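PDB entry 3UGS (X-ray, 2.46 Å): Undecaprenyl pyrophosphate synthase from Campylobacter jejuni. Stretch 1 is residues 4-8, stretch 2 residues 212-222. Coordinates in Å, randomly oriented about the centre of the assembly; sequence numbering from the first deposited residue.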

# COMPACT_ATOMS: atom_id res chain seq x y z
N MET A 4 4.34 -3.71 -23.37
CA MET A 4 4.98 -4.87 -22.70
C MET A 4 4.18 -5.25 -21.44
O MET A 4 3.74 -6.40 -21.31
CB MET A 4 6.45 -4.59 -22.36
CG MET A 4 7.33 -4.51 -23.57
SD MET A 4 8.98 -5.25 -23.40
CE MET A 4 9.60 -5.02 -25.08
N ASN A 5 4.01 -4.30 -20.54
CA ASN A 5 3.18 -4.56 -19.34
C ASN A 5 1.70 -4.68 -19.66
O ASN A 5 1.13 -3.83 -20.32
CB ASN A 5 3.30 -3.47 -18.27
CG ASN A 5 4.69 -3.34 -17.73
OD1 ASN A 5 5.47 -4.29 -17.71
ND2 ASN A 5 5.03 -2.14 -17.33
N GLU A 6 1.06 -5.69 -19.14
CA GLU A 6 -0.37 -5.73 -19.31
C GLU A 6 -1.07 -5.14 -18.11
O GLU A 6 -0.62 -5.21 -17.00
CB GLU A 6 -0.83 -7.12 -19.63
CG GLU A 6 -2.29 -7.21 -19.99
CD GLU A 6 -2.66 -8.60 -20.40
OE1 GLU A 6 -1.87 -9.51 -20.08
OE2 GLU A 6 -3.72 -8.77 -21.06
N LEU A 7 -2.17 -4.51 -18.37
CA LEU A 7 -2.92 -3.84 -17.37
C LEU A 7 -4.34 -4.41 -17.30
O LEU A 7 -5.19 -4.08 -18.03
CB LEU A 7 -2.86 -2.37 -17.66
CG LEU A 7 -3.68 -1.32 -16.99
CD1 LEU A 7 -4.25 -1.67 -15.65
CD2 LEU A 7 -3.04 0.03 -17.05
N LYS A 8 -4.53 -5.30 -16.37
CA LYS A 8 -5.78 -6.07 -16.23
C LYS A 8 -6.73 -5.41 -15.25
O LYS A 8 -7.95 -5.61 -15.28
CB LYS A 8 -5.53 -7.51 -15.76
CG LYS A 8 -4.71 -8.40 -16.65
N ILE A 212 -1.39 7.93 -19.76
CA ILE A 212 -1.10 7.35 -18.44
C ILE A 212 -0.98 5.82 -18.57
O ILE A 212 -0.07 5.18 -18.06
CB ILE A 212 -2.21 7.70 -17.42
CG1 ILE A 212 -2.04 9.17 -16.94
CG2 ILE A 212 -2.21 6.70 -16.26
CD1 ILE A 212 -3.24 9.75 -16.23
N ILE A 213 -1.93 5.27 -19.27
CA ILE A 213 -1.91 3.84 -19.58
C ILE A 213 -0.66 3.41 -20.37
O ILE A 213 -0.06 2.38 -20.13
CB ILE A 213 -3.18 3.38 -20.31
CG1 ILE A 213 -4.28 3.10 -19.29
CG2 ILE A 213 -2.91 2.12 -21.12
CD1 ILE A 213 -5.69 3.21 -19.84
N LYS A 214 -0.32 4.22 -21.36
CA LYS A 214 0.86 3.96 -22.25
C LYS A 214 2.13 4.01 -21.37
O LYS A 214 3.03 3.19 -21.43
CB LYS A 214 0.99 4.98 -23.40
N GLU A 215 2.14 5.00 -20.52
CA GLU A 215 3.24 5.19 -19.60
C GLU A 215 3.47 3.95 -18.71
O GLU A 215 4.59 3.42 -18.58
CB GLU A 215 2.98 6.42 -18.71
CG GLU A 215 4.11 6.74 -17.76
N PHE A 216 2.39 3.51 -18.09
CA PHE A 216 2.40 2.30 -17.27
C PHE A 216 2.90 1.07 -18.06
O PHE A 216 3.61 0.20 -17.52
CB PHE A 216 1.01 1.97 -16.68
CG PHE A 216 0.84 0.52 -16.32
CD1 PHE A 216 1.23 0.04 -15.06
CD2 PHE A 216 0.40 -0.39 -17.27
CE1 PHE A 216 1.13 -1.30 -14.76
CE2 PHE A 216 0.30 -1.73 -16.98
CZ PHE A 216 0.65 -2.19 -15.73
N ARG A 217 2.53 1.00 -19.32
CA ARG A 217 2.92 -0.17 -20.15
C ARG A 217 4.40 -0.25 -20.41
O ARG A 217 4.92 -1.32 -20.64
CB ARG A 217 2.24 -0.20 -21.49
CG ARG A 217 0.77 -0.07 -21.39
CD ARG A 217 0.16 -0.70 -22.58
NE ARG A 217 -1.16 -1.14 -22.18
CZ ARG A 217 -2.21 -1.13 -22.98
NH1 ARG A 217 -3.39 -1.53 -22.55
NH2 ARG A 217 -2.08 -0.68 -24.21
N ASN A 218 5.05 0.89 -20.36
CA ASN A 218 6.50 0.94 -20.65
C ASN A 218 7.39 1.04 -19.45
O ASN A 218 8.62 1.09 -19.56
CB ASN A 218 6.82 2.09 -21.61
CG ASN A 218 6.29 1.83 -23.00
OD1 ASN A 218 6.18 0.67 -23.43
ND2 ASN A 218 5.91 2.90 -23.69
N ARG A 219 6.75 1.10 -18.29
CA ARG A 219 7.48 1.16 -17.02
C ARG A 219 8.10 -0.21 -16.77
O ARG A 219 7.50 -1.22 -17.11
CB ARG A 219 6.55 1.47 -15.83
CG ARG A 219 6.47 2.93 -15.42
CD ARG A 219 5.55 3.09 -14.21
NE ARG A 219 5.01 4.44 -14.11
CZ ARG A 219 4.17 4.86 -13.17
NH1 ARG A 219 3.77 4.06 -12.21
NH2 ARG A 219 3.72 6.10 -13.17
N GLU A 220 9.28 -0.24 -16.15
CA GLU A 220 9.92 -1.55 -15.80
C GLU A 220 9.26 -2.19 -14.56
O GLU A 220 9.31 -1.67 -13.47
CB GLU A 220 11.44 -1.46 -15.61
N ARG A 221 8.61 -3.32 -14.75
CA ARG A 221 7.99 -4.05 -13.62
C ARG A 221 8.74 -5.30 -13.31
O ARG A 221 8.72 -6.22 -14.09
CB ARG A 221 6.53 -4.40 -13.84
CG ARG A 221 5.64 -3.20 -13.94
CD ARG A 221 4.19 -3.64 -13.93
NE ARG A 221 3.67 -3.81 -12.57
CZ ARG A 221 2.53 -4.43 -12.28
NH1 ARG A 221 1.78 -4.97 -13.23
NH2 ARG A 221 2.12 -4.50 -11.03
N THR A 222 9.38 -5.34 -12.16
CA THR A 222 10.19 -6.52 -11.80
C THR A 222 9.51 -7.51 -10.89
O THR A 222 9.92 -8.68 -10.81
CB THR A 222 11.52 -6.13 -11.17
OG1 THR A 222 11.25 -5.34 -10.00
CG2 THR A 222 12.37 -5.33 -12.15
O HOH W 1 8.03 -4.51 -17.16

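Asn5 is the centre of this contact, which joins an extended N-terminal segment to the last turns of a helix and the loop that follows, more than 200 residues later in the chain. Its CA-to-CB bond points toward the second stretch, and with chi1 at -62° (m) and chi2 at -28° the amide reaches backbone carbonyls where the helix gives way to loop. ND2 donates to Phe216 O at 2.7 Å (N-H...O angle 163°) and to Arg219 O at 2.6 Å (151°), so both amide hydrogens are used. ND2 also lies 3.4 Å from Arg217 O, but the angle is poor; that carbonyl instead accepts from the backbone Asn5 N at 3.1 Å and 165°. The other half of the amide is engaged through water 1, which donates to Asn5 OD1 at 2.6 Å and accepts from Arg221 N at 2.7 Å. This arrangement supports the modelled amide orientation, since exchanging OD1 and ND2 would set an oxygen against two carbonyl oxygens.

Leu7, two residues on, also directs its CA-to-CB bond toward the helix, whereas that of the intervening Glu6 points away, an alternation expected of extended backbone. Leu7 has chi1 at 170° (t) but chi2 at 21°, between wells; in this conformation CD2 lies 4.0 Å from Ile213 CG1. The CB of Leu7 packs closely on Phe216 CE2, at 3.3 Å.

Phe216 starts sideways, yet chi1 at 157° (t) carries its ring nearer the first stretch. Asn5 CB and Leu7 CB approach the ring obliquely, at 3.7 and 3.3 Å from CE2, while Glu6 O sits at the edge, 3.5 Å from CZ. Glu6 thus contributes its backbone carbonyl here; its CA-to-CB bond points away, and its side chain, with chi1 and chi2 both t, makes no close approach to the second stretch.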